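Local atomic coordinates of glycosylation Associate Protein 2 (Streptococcus agalactiae serotype V, PDB entry 6OYC), a protein that probably acts with its partners Gap1 and Gap3 in the accessory Sec pathway, where such complexes help glycosylate and export serine-rich surface adhesins. Residues F184-F189 with N227-E233; D199-S205 with K217-K223; T268-E274 with F284-F288. All blocks are in the same frame, centred on the assembly; numbering follows the deposited sequence.

Following the chain, strand 185-195 opens contact 1, and the next two strands, 198-208 and 215-222, pair as the hairpin of contact 2 before 227-233 returns to close contact 1. Contact 2 therefore lies wholly within the excursion of contact 1. The two meet face to face: Leu188 packs on Ile204, Ile230 on Phe221 and Leu232 on Trp219, so two antiparallel sheets share one apolar layer. Contact 3 comes later, in series with both: loop 268-274, arriving from strand 251-262, closes the short excursion between residues 274 and 284 at the edge of the eight-stranded mixed sheet. Its nearest atoms stay about 5 Å from contact 1 and about 16 Å from contact 2.

Contact 1 (F184-F189 with N227-E233); sequences FYNELF and NQLISLE
Asn186 and Leu232, then Leu188 and Ile230, form two antiparallel hydrogen-bonded pairs that hold the short strand 230-232 against 185-189. Four backbone bonds run between them; Asn186 N to Leu232 O is the shortest at 2.7 Å. Leu232 O is also approached by the side chain of Asn186, whose ND2 gives a weak bond of 3.3 Å, while OD1 of the same amide accepts from Ser181 N. Between these pairs sits the non-hydrogen-bonded pair Glu187 and Ser231, where Glu187 CA comes within 3.2 Å of Ile230 O in a CA-H...O contact.

Water links the polar ends of that middle pair: it donates to Glu187 OE2 and lies 2.9 Å from Ser231 OG. A chi1 of 179° leaves Ser231 OG 3.4 Å from Tyr185 CD2. The same ring carbon also meets Glu233 CB, approached obliquely, and the tyrosine ring stands almost perpendicular to the Glu233 carboxylate (89°), which is paired instead with Arg120 and Lys124.

Apolar packing joins Leu188 to Ile230 through their CB atoms and to Leu232, CD1 to CD1 at 3.9 Å; Leu229 CD1 rests against Phe189 CB. The other leucine methyl, CD2, meets a carboxylate oxygen, Glu187 OE2, and the carbonyl Gln228 O lies at the edge of the Phe189 ring.

Strand 251-262 pairs with the other side of 185-189, and helix 115-125 lies on Tyr185. Leu188, Ile230 and Leu232 face the five-stranded antiparallel sheet containing 168-180 and 215-222, a sandwich-like packing of two sheets.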
loop_
_atom_site.group_PDB
_atom_site.type_symbol
_atom_site.label_atom_id
_atom_site.label_comp_id
_atom_site.label_asym_id
_atom_site.label_seq_id
_atom_site.Cartn_x
_atom_site.Cartn_y
_atom_site.Cartn_z
ATOM N N PHE B 184 -5.479 16.943 -5.353
ATOM C CA PHE B 184 -5.582 15.522 -5.654
ATOM C C PHE B 184 -6.922 15.001 -5.150
ATOM O O PHE B 184 -7.709 15.733 -4.545
ATOM C CB PHE B 184 -4.411 14.722 -5.058
ATOM C CG PHE B 184 -4.007 15.142 -3.663
ATOM C CD1 PHE B 184 -4.754 14.759 -2.560
ATOM C CD2 PHE B 184 -2.863 15.906 -3.457
ATOM C CE1 PHE B 184 -4.367 15.134 -1.262
ATOM C CE2 PHE B 184 -2.481 16.284 -2.188
ATOM C CZ PHE B 184 -3.236 15.896 -1.083
ATOM N N TYR B 185 -7.195 13.728 -5.428
ATOM C CA TYR B 185 -8.387 13.088 -4.896
ATOM C C TYR B 185 -8.228 12.874 -3.401
ATOM O O TYR B 185 -7.122 12.631 -2.899
ATOM C CB TYR B 185 -8.640 11.753 -5.588
ATOM C CG TYR B 185 -8.932 11.896 -7.048
ATOM C CD1 TYR B 185 -7.899 11.943 -7.987
ATOM C CD2 TYR B 185 -10.238 12.027 -7.494
ATOM C CE1 TYR B 185 -8.170 12.098 -9.343
ATOM C CE2 TYR B 185 -10.525 12.191 -8.835
ATOM C CZ TYR B 185 -9.486 12.221 -9.757
ATOM O OH TYR B 185 -9.779 12.359 -11.091
ATOM N N ASN B 186 -9.341 12.985 -2.685
ATOM C CA ASN B 186 -9.371 12.757 -1.246
ATOM C C ASN B 186 -10.112 11.455 -1.017
ATOM O O ASN B 186 -11.325 11.377 -1.238
ATOM C CB ASN B 186 -10.033 13.918 -0.514
ATOM C CG ASN B 186 -9.297 15.217 -0.737
ATOM O OD1 ASN B 186 -8.369 15.546 -0.003
ATOM N ND2 ASN B 186 -9.683 15.948 -1.785
ATOM N N GLU B 187 -9.371 10.435 -0.600
ATOM C CA GLU B 187 -9.918 9.115 -0.405
ATOM C C GLU B 187 -10.373 8.946 1.030
ATOM O O GLU B 187 -9.687 9.353 1.965
ATOM C CB GLU B 187 -8.876 8.046 -0.753
ATOM C CG GLU B 187 -8.750 7.789 -2.227
ATOM C CD GLU B 187 -7.788 6.640 -2.574
ATOM O OE1 GLU B 187 -7.034 6.164 -1.693
ATOM O OE2 GLU B 187 -7.793 6.216 -3.749
ATOM N N LEU B 188 -11.522 8.319 1.197
ATOM C CA LEU B 188 -12.016 7.895 2.490
ATOM C C LEU B 188 -12.382 6.423 2.391
ATOM O O LEU B 188 -12.908 5.990 1.362
ATOM C CB LEU B 188 -13.251 8.720 2.903
ATOM C CG LEU B 188 -13.026 10.233 2.932
ATOM C CD1 LEU B 188 -14.341 10.993 3.035
ATOM C CD2 LEU B 188 -12.115 10.595 4.089
ATOM N N PHE B 189 -12.134 5.662 3.461
ATOM C CA PHE B 189 -12.673 4.305 3.549
ATOM C C PHE B 189 -12.957 3.951 5.003
ATOM O O PHE B 189 -12.059 4.000 5.849
ATOM C CB PHE B 189 -11.721 3.268 2.937
ATOM C CG PHE B 189 -12.195 1.870 3.127
ATOM C CD1 PHE B 189 -13.386 1.454 2.546
ATOM C CD2 PHE B 189 -11.490 0.983 3.921
ATOM C CE1 PHE B 189 -13.861 0.180 2.734
ATOM C CE2 PHE B 189 -11.960 -0.299 4.112
ATOM C CZ PHE B 189 -13.150 -0.700 3.521
ATOM N N ASN B 227 -19.249 0.395 1.787
ATOM C CA ASN B 227 -18.400 -0.778 1.600
ATOM C C ASN B 227 -17.274 -0.532 0.612
ATOM O O ASN B 227 -16.363 -1.366 0.509
ATOM C CB ASN B 227 -19.232 -1.969 1.107
ATOM C CG ASN B 227 -20.102 -2.566 2.195
ATOM O OD1 ASN B 227 -19.767 -2.517 3.381
ATOM N ND2 ASN B 227 -21.223 -3.129 1.797
ATOM N N GLN B 228 -17.329 0.572 -0.122
ATOM C CA GLN B 228 -16.386 0.872 -1.182
ATOM C C GLN B 228 -15.547 2.080 -0.809
ATOM O O GLN B 228 -15.921 2.901 0.030
ATOM C CB GLN B 228 -17.111 1.145 -2.511
ATOM C CG GLN B 228 -17.927 -0.032 -3.036
ATOM C CD GLN B 228 -17.143 -1.345 -3.002
ATOM O OE1 GLN B 228 -15.920 -1.364 -3.200
ATOM N NE2 GLN B 228 -17.846 -2.449 -2.751
ATOM N N LEU B 229 -14.400 2.178 -1.463
ATOM C CA LEU B 229 -13.620 3.401 -1.424
ATOM C C LEU B 229 -14.482 4.604 -1.817
ATOM O O LEU B 229 -15.315 4.537 -2.723
ATOM C CB LEU B 229 -12.424 3.251 -2.363
ATOM C CG LEU B 229 -11.146 3.952 -1.932
ATOM C CD1 LEU B 229 -10.615 3.338 -0.634
ATOM C CD2 LEU B 229 -10.122 3.833 -3.051
ATOM N N ILE B 230 -14.285 5.713 -1.124
ATOM C CA ILE B 230 -14.925 6.976 -1.463
ATOM C C ILE B 230 -13.845 7.912 -1.975
ATOM O O ILE B 230 -12.801 8.070 -1.333
ATOM C CB ILE B 230 -15.650 7.574 -0.248
ATOM C CG1 ILE B 230 -16.789 6.653 0.195
ATOM C CG2 ILE B 230 -16.161 8.980 -0.546
ATOM C CD1 ILE B 230 -17.424 7.090 1.527
ATOM N N SER B 231 -14.083 8.520 -3.131
ATOM C CA SER B 231 -13.066 9.339 -3.781
ATOM C C SER B 231 -13.674 10.697 -4.084
ATOM O O SER B 231 -14.523 10.818 -4.976
ATOM C CB SER B 231 -12.533 8.668 -5.052
ATOM O OG SER B 231 -11.560 9.486 -5.677
ATOM N N LEU B 232 -13.231 11.710 -3.346
ATOM C CA LEU B 232 -13.800 13.049 -3.384
ATOM C C LEU B 232 -12.818 14.025 -4.002
ATOM O O LEU B 232 -11.625 14.009 -3.696
ATOM C CB LEU B 232 -14.144 13.549 -1.986
ATOM C CG LEU B 232 -15.128 12.667 -1.223
ATOM C CD1 LEU B 232 -15.518 13.343 0.099
ATOM C CD2 LEU B 232 -16.328 12.452 -2.121
ATOM N N GLU B 233 -13.339 14.934 -4.795
ATOM C CA GLU B 233 -12.476 15.846 -5.502
ATOM C C GLU B 233 -13.237 17.140 -5.697
ATOM O O GLU B 233 -14.385 17.123 -6.139
ATOM C CB GLU B 233 -12.073 15.207 -6.835
ATOM C CG GLU B 233 -11.352 16.064 -7.755
ATOM C CD GLU B 233 -12.251 16.776 -8.734
ATOM O OE1 GLU B 233 -12.927 16.116 -9.551
ATOM O OE2 GLU B 233 -12.220 18.017 -8.703
HETATM O O HOH W 1 -8.876 8.371 -5.543
#

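Contact 2 (D199-S205 with K217-K223). With SO4 (sulfate ion), chain P.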
loop_
_atom_site.group_PDB
_atom_site.type_symbol
_atom_site.label_atom_id
_atom_site.label_comp_id
_atom_site.label_asym_id
_atom_site.label_seq_id
_atom_site.Cartn_x
_atom_site.Cartn_y
_atom_site.Cartn_z
ATOM N N ASP B 199 -29.496 0.444 8.247
ATOM C CA ASP B 199 -28.876 1.213 7.189
ATOM C C ASP B 199 -28.106 2.345 7.849
ATOM O O ASP B 199 -28.578 2.939 8.824
ATOM C CB ASP B 199 -29.930 1.737 6.203
ATOM C CG ASP B 199 -30.624 0.610 5.420
ATOM O OD1 ASP B 199 -30.202 -0.563 5.531
ATOM O OD2 ASP B 199 -31.587 0.896 4.677
ATOM N N ILE B 200 -26.906 2.612 7.360
ATOM C CA ILE B 200 -26.132 3.742 7.849
ATOM C C ILE B 200 -25.822 4.668 6.683
ATOM O O ILE B 200 -25.637 4.229 5.540
ATOM C CB ILE B 200 -24.834 3.315 8.570
ATOM C CG1 ILE B 200 -23.920 2.551 7.626
ATOM C CG2 ILE B 200 -25.143 2.476 9.807
ATOM C CD1 ILE B 200 -22.569 2.247 8.230
ATOM N N ARG B 201 -25.773 5.967 6.992
ATOM C CA ARG B 201 -25.445 7.020 6.043
ATOM C C ARG B 201 -24.353 7.920 6.614
ATOM O O ARG B 201 -24.454 8.403 7.748
ATOM C CB ARG B 201 -26.674 7.864 5.688
ATOM C CG ARG B 201 -26.295 9.077 4.838
ATOM C CD ARG B 201 -27.471 10.005 4.577
ATOM N NE ARG B 201 -28.467 9.361 3.732
ATOM C CZ ARG B 201 -29.772 9.610 3.766
ATOM N NH1 ARG B 201 -30.275 10.511 4.602
ATOM N NH2 ARG B 201 -30.576 8.946 2.953
ATOM N N LEU B 202 -23.332 8.167 5.814
ATOM C CA LEU B 202 -22.253 9.074 6.163
ATOM C C LEU B 202 -22.494 10.412 5.475
ATOM O O LEU B 202 -22.667 10.456 4.255
ATOM C CB LEU B 202 -20.921 8.478 5.715
ATOM C CG LEU B 202 -19.665 8.728 6.523
ATOM C CD1 LEU B 202 -19.867 8.274 7.964
ATOM C CD2 LEU B 202 -18.519 7.988 5.865
ATOM N N VAL B 203 -22.509 11.496 6.249
ATOM C CA VAL B 203 -22.604 12.849 5.710
ATOM C C VAL B 203 -21.254 13.533 5.887
ATOM O O VAL B 203 -20.674 13.520 6.978
ATOM C CB VAL B 203 -23.737 13.653 6.369
ATOM C CG1 VAL B 203 -23.723 15.078 5.876
ATOM C CG2 VAL B 203 -25.074 12.990 6.082
ATOM N N ILE B 204 -20.738 14.089 4.802
ATOM C CA ILE B 204 -19.394 14.633 4.745
ATOM C C ILE B 204 -19.532 16.066 4.265
ATOM O O ILE B 204 -20.035 16.298 3.159
ATOM C CB ILE B 204 -18.495 13.805 3.803
ATOM C CG1 ILE B 204 -18.463 12.360 4.287
ATOM C CG2 ILE B 204 -17.061 14.373 3.719
ATOM C CD1 ILE B 204 -18.003 11.404 3.269
ATOM N N SER B 205 -19.103 17.018 5.099
ATOM C CA SER B 205 -19.255 18.452 4.852
ATOM C C SER B 205 -17.888 19.117 4.674
ATOM O O SER B 205 -17.016 19.012 5.550
ATOM C CB SER B 205 -20.015 19.134 6.006
ATOM O OG SER B 205 -21.262 18.510 6.295
ATOM N N LYS B 217 -19.631 22.434 0.312
ATOM C CA LYS B 217 -20.011 21.223 -0.402
ATOM C C LYS B 217 -20.275 20.130 0.615
ATOM O O LYS B 217 -19.559 20.019 1.621
ATOM C CB LYS B 217 -18.903 20.792 -1.387
ATOM C CG LYS B 217 -19.223 19.532 -2.213
ATOM C CD LYS B 217 -19.415 19.855 -3.708
ATOM C CE LYS B 217 -19.994 18.663 -4.505
ATOM N NZ LYS B 217 -21.368 18.214 -4.072
ATOM N N GLU B 218 -21.322 19.347 0.361
ATOM C CA GLU B 218 -21.660 18.185 1.174
ATOM C C GLU B 218 -21.902 17.001 0.259
ATOM O O GLU B 218 -22.558 17.147 -0.775
ATOM C CB GLU B 218 -22.938 18.384 2.025
ATOM C CG GLU B 218 -22.752 19.218 3.252
ATOM C CD GLU B 218 -23.837 18.970 4.294
ATOM O OE1 GLU B 218 -23.496 18.873 5.493
ATOM O OE2 GLU B 218 -25.023 18.861 3.908
ATOM N N TRP B 219 -21.409 15.830 0.672
ATOM C CA TRP B 219 -21.742 14.550 0.064
ATOM C C TRP B 219 -22.397 13.637 1.094
ATOM O O TRP B 219 -22.257 13.832 2.308
ATOM C CB TRP B 219 -20.502 13.834 -0.475
ATOM C CG TRP B 219 -19.595 14.603 -1.403
ATOM C CD1 TRP B 219 -19.530 14.477 -2.761
ATOM C CD2 TRP B 219 -18.579 15.553 -1.041
ATOM N NE1 TRP B 219 -18.558 15.302 -3.265
ATOM C CE2 TRP B 219 -17.948 15.962 -2.235
ATOM C CE3 TRP B 219 -18.149 16.104 0.174
ATOM C CZ2 TRP B 219 -16.908 16.910 -2.256
ATOM C CZ3 TRP B 219 -17.113 17.034 0.159
ATOM C CH2 TRP B 219 -16.500 17.430 -1.053
ATOM N N TYR B 220 -23.074 12.597 0.606
ATOM C CA TYR B 220 -23.593 11.553 1.481
ATOM C C TYR B 220 -23.324 10.195 0.848
ATOM O O TYR B 220 -23.248 10.066 -0.374
ATOM C CB TYR B 220 -25.098 11.712 1.758
ATOM C CG TYR B 220 -25.926 11.323 0.559
ATOM C CD1 TYR B 220 -26.135 12.224 -0.484
ATOM C CD2 TYR B 220 -26.462 10.041 0.435
ATOM C CE1 TYR B 220 -26.865 11.863 -1.610
ATOM C CE2 TYR B 220 -27.193 9.677 -0.697
ATOM C CZ TYR B 220 -27.388 10.595 -1.711
ATOM O OH TYR B 220 -28.113 10.254 -2.839
ATOM N N PHE B 221 -23.181 9.181 1.693
ATOM C CA PHE B 221 -22.963 7.820 1.223
ATOM C C PHE B 221 -23.630 6.870 2.203
ATOM O O PHE B 221 -23.485 7.023 3.423
ATOM C CB PHE B 221 -21.456 7.513 1.084
ATOM C CG PHE B 221 -20.756 8.413 0.104
ATOM C CD1 PHE B 221 -20.812 8.153 -1.260
ATOM C CD2 PHE B 221 -20.094 9.555 0.543
ATOM C CE1 PHE B 221 -20.211 9.012 -2.167
ATOM C CE2 PHE B 221 -19.489 10.411 -0.349
ATOM C CZ PHE B 221 -19.537 10.144 -1.709
ATOM N N GLU B 222 -24.362 5.900 1.680
ATOM C CA GLU B 222 -25.071 4.961 2.530
ATOM C C GLU B 222 -24.854 3.554 2.011
ATOM O O GLU B 222 -24.321 3.354 0.916
ATOM C CB GLU B 222 -26.558 5.287 2.598
ATOM C CG GLU B 222 -27.198 5.395 1.249
ATOM C CD GLU B 222 -28.502 6.165 1.289
ATOM O OE1 GLU B 222 -28.464 7.409 1.405
ATOM O OE2 GLU B 222 -29.568 5.528 1.205
ATOM N N LYS B 223 -25.290 2.586 2.827
ATOM C CA LYS B 223 -25.223 1.135 2.604
ATOM C C LYS B 223 -24.042 0.675 1.757
ATOM O O LYS B 223 -22.915 0.619 2.252
ATOM C CB LYS B 223 -26.525 0.609 1.977
ATOM C CG LYS B 223 -27.674 1.592 2.018
ATOM C CD LYS B 223 -28.999 0.940 1.678
ATOM C CE LYS B 223 -30.051 2.001 1.509
ATOM N NZ LYS B 223 -30.038 2.536 0.108
HETATM S S SO4 P . -19.286 15.749 -6.912
HETATM O O1 SO4 P . -19.866 14.662 -6.138
HETATM O O2 SO4 P . -20.310 16.772 -7.112
HETATM O O3 SO4 P . -18.142 16.285 -6.169
HETATM O O4 SO4 P . -18.842 15.221 -8.209
#
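Arg201 and Glu222 lie side by side and point the same way in this antiparallel beta hairpin, whose strands 198-208 and 215-222 form one side of a five-stranded sheet. The guanidinium grips Glu222 side-on, NE and NH2 both reaching the single oxygen OE1 at 3.0 Å. OE1 stays in the guanidinium plane, but the carboxylate is turned 41° against it, and both nitrogens arrive from the same side of the carboxylate plane. The bend of the arginine at chi3 (-67°) brings NE round to this oxygen. Lys223 NZ takes the other oxygen, OE2, through its anti lone pair, which extends the salt bridge into a three-residue network. Beside it the Tyr220 ring stands steeply to the guanidinium, with CD2 near NE.

The opposite face is apolar. Ile204 CD1 comes to the edge of the Phe221 ring, 3.9 Å from CD2, while its other branch, CG2, lies 4.1 Å from Trp219 CE3. These side chains face Leu232 of strand 230-232 across the layer.

Backbone bonds tie the pairs Leu202 with Phe221 and Ile204 with Trp219. Lys217 CG sits over one face of the indole, toward its rim. At the indole edge lies a sulfate, probably from the crystallisation liquor; Trp219 NE1 donates to its O3 at 3.1 Å, with an N-H...O angle of 160°.

Contact 3 (T268-E274 with F284-F288)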
loop_
_atom_site.group_PDB
_atom_site.type_symbol
_atom_site.label_atom_id
_atom_site.label_comp_id
_atom_site.label_asym_id
_atom_site.label_seq_id
_atom_site.Cartn_x
_atom_site.Cartn_y
_atom_site.Cartn_z
ATOM N N THR B 268 -3.133 3.086 -5.930
ATOM C CA THR B 268 -3.283 3.219 -4.491
ATOM C C THR B 268 -1.949 3.607 -3.867
ATOM O O THR B 268 -0.942 2.907 -4.044
ATOM C CB THR B 268 -3.793 1.909 -3.885
ATOM O OG1 THR B 268 -5.064 1.572 -4.468
ATOM C CG2 THR B 268 -3.947 2.051 -2.372
ATOM N N PHE B 269 -1.954 4.716 -3.120
ATOM C CA PHE B 269 -0.756 5.300 -2.508
ATOM C C PHE B 269 0.189 5.787 -3.596
ATOM O O PHE B 269 0.270 6.992 -3.848
ATOM C CB PHE B 269 -0.036 4.318 -1.566
ATOM C CG PHE B 269 -0.821 3.962 -0.331
ATOM C CD1 PHE B 269 -1.438 4.956 0.441
ATOM C CD2 PHE B 269 -0.933 2.634 0.079
ATOM C CE1 PHE B 269 -2.153 4.626 1.601
ATOM C CE2 PHE B 269 -1.667 2.291 1.238
ATOM C CZ PHE B 269 -2.271 3.289 1.994
ATOM N N LEU B 270 0.891 4.870 -4.259
ATOM C CA LEU B 270 1.767 5.217 -5.367
ATOM C C LEU B 270 1.045 5.025 -6.693
ATOM O O LEU B 270 0.031 4.329 -6.775
ATOM C CB LEU B 270 3.040 4.366 -5.338
ATOM C CG LEU B 270 3.851 4.517 -4.046
ATOM C CD1 LEU B 270 4.872 3.379 -3.919
ATOM C CD2 LEU B 270 4.547 5.881 -4.017
ATOM N N LEU B 271 1.584 5.666 -7.729
ATOM C CA LEU B 271 1.171 5.406 -9.098
ATOM C C LEU B 271 1.373 3.927 -9.429
ATOM O O LEU B 271 2.486 3.397 -9.314
ATOM C CB LEU B 271 1.983 6.297 -10.040
ATOM C CG LEU B 271 1.501 6.502 -11.476
ATOM C CD1 LEU B 271 0.170 7.249 -11.545
ATOM C CD2 LEU B 271 2.562 7.222 -12.282
ATOM N N GLY B 272 0.294 3.247 -9.812
ATOM C CA GLY B 272 0.345 1.815 -10.046
ATOM C C GLY B 272 0.031 0.950 -8.839
ATOM O O GLY B 272 -0.117 -0.267 -9.002
ATOM N N GLY B 273 -0.085 1.528 -7.640
ATOM C CA GLY B 273 -0.354 0.722 -6.462
ATOM C C GLY B 273 -1.698 0.015 -6.535
ATOM O O GLY B 273 -2.634 0.460 -7.198
ATOM N N GLU B 274 -1.797 -1.109 -5.835
ATOM C CA GLU B 274 -2.980 -1.958 -5.892
ATOM C C GLU B 274 -3.550 -2.168 -4.495
ATOM O O GLU B 274 -2.804 -2.336 -3.521
ATOM C CB GLU B 274 -2.651 -3.317 -6.525
ATOM C CG GLU B 274 -2.396 -3.265 -8.036
ATOM C CD GLU B 274 -2.345 -4.669 -8.659
ATOM O OE1 GLU B 274 -1.262 -5.300 -8.657
ATOM O OE2 GLU B 274 -3.401 -5.149 -9.125
ATOM N N PHE B 284 -4.874 -4.941 2.424
ATOM C CA PHE B 284 -3.448 -4.756 2.225
ATOM C C PHE B 284 -3.258 -4.144 0.850
ATOM O O PHE B 284 -4.146 -4.203 -0.009
ATOM C CB PHE B 284 -2.631 -6.075 2.363
ATOM C CG PHE B 284 -2.958 -7.143 1.326
ATOM C CD1 PHE B 284 -4.018 -8.029 1.520
ATOM C CD2 PHE B 284 -2.169 -7.294 0.183
ATOM C CE1 PHE B 284 -4.297 -9.023 0.578
ATOM C CE2 PHE B 284 -2.441 -8.292 -0.762
ATOM C CZ PHE B 284 -3.503 -9.150 -0.569
ATOM N N MET B 285 -2.098 -3.542 0.643
ATOM C CA MET B 285 -1.785 -2.949 -0.645
ATOM C C MET B 285 -0.487 -3.535 -1.183
ATOM O O MET B 285 0.378 -3.981 -0.423
ATOM C CB MET B 285 -1.678 -1.423 -0.551
ATOM C CG MET B 285 -3.029 -0.767 -0.398
ATOM S SD MET B 285 -3.631 -0.915 1.275
ATOM C CE MET B 285 -5.058 0.187 1.174
ATOM N N THR B 286 -0.348 -3.518 -2.502
ATOM C CA THR B 286 0.861 -4.015 -3.131
ATOM C C THR B 286 1.323 -3.021 -4.177
ATOM O O THR B 286 0.516 -2.359 -4.829
ATOM C CB THR B 286 0.637 -5.409 -3.779
ATOM O OG1 THR B 286 -0.393 -5.319 -4.765
ATOM C CG2 THR B 286 0.227 -6.441 -2.731
ATOM N N TYR B 287 2.636 -2.912 -4.322
ATOM C CA TYR B 287 3.231 -2.160 -5.413
ATOM C C TYR B 287 4.210 -3.066 -6.140
ATOM O O TYR B 287 4.984 -3.785 -5.503
ATOM C CB TYR B 287 3.951 -0.907 -4.912
ATOM C CG TYR B 287 4.604 -0.176 -6.057
ATOM C CD1 TYR B 287 3.841 0.571 -6.933
ATOM C CD2 TYR B 287 5.971 -0.285 -6.295
ATOM C CE1 TYR B 287 4.404 1.216 -7.986
ATOM C CE2 TYR B 287 6.558 0.356 -7.357
ATOM C CZ TYR B 287 5.766 1.106 -8.201
ATOM O OH TYR B 287 6.326 1.758 -9.261
ATOM N N PHE B 288 4.195 -3.025 -7.470
ATOM C CA PHE B 288 5.020 -3.947 -8.248
ATOM C C PHE B 288 5.708 -3.222 -9.398
ATOM O O PHE B 288 5.047 -2.527 -10.174
ATOM C CB PHE B 288 4.171 -5.110 -8.772
ATOM C CG PHE B 288 4.847 -5.950 -9.830
ATOM C CD1 PHE B 288 5.903 -6.799 -9.504
ATOM C CD2 PHE B 288 4.395 -5.920 -11.142
ATOM C CE1 PHE B 288 6.511 -7.594 -10.487
ATOM C CE2 PHE B 288 4.987 -6.715 -12.124
ATOM C CZ PHE B 288 6.050 -7.554 -11.794
HETATM O O HOH W 2 5.134 4.211 -9.238
HETATM O O HOH W 3 1.632 -2.488 -8.494
HETATM O O HOH W 4 0.692 -4.671 -7.174
#
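A type II beta turn, Leu270 to Gly273, brings the loop 268-274 round to the edge of the eight-stranded mixed sheet, where Glu274 begins to pair with strand 283-289. Glu274 and Thr286 form an antiparallel hydrogen-bonded pair: Glu274 N reaches Thr286 O at 2.8 Å, and Thr286 N returns to Glu274 O at 2.9 Å. One water joins their side chains, donating to Glu274 OE1 and lying 2.7 Å from Thr286 OG1. Glu274 OE1 also has a salt bridge to Lys354 NZ, and Thr286 OG1 a hydrogen bond with His276 NE2.

A chi1 of 178° carries the Tyr287 ring away from its backbone N and against the turn. Leu270 CD1 sits over one ring face, 4.2 Å from CG, and Leu271 O approaches the edge, 3.2 Å from CE1. A second water donates to that carbonyl and lies 2.7 Å from Tyr287 OH. At the other end, Met285 SD lies 5.0 Å from the centroid of the Phe269 ring, oblique to it, a Met-aromatic contact. Met285 CG packs 3.7 Å from Phe269 CE2, and Thr268 CG2 also touches Met285 CG.

Strand 274-277 is outermost and 283-289, the one reversed strand, lies second, the order and direction characteristic of the alpha/beta-hydrolase fold, in keeping with the family's clan.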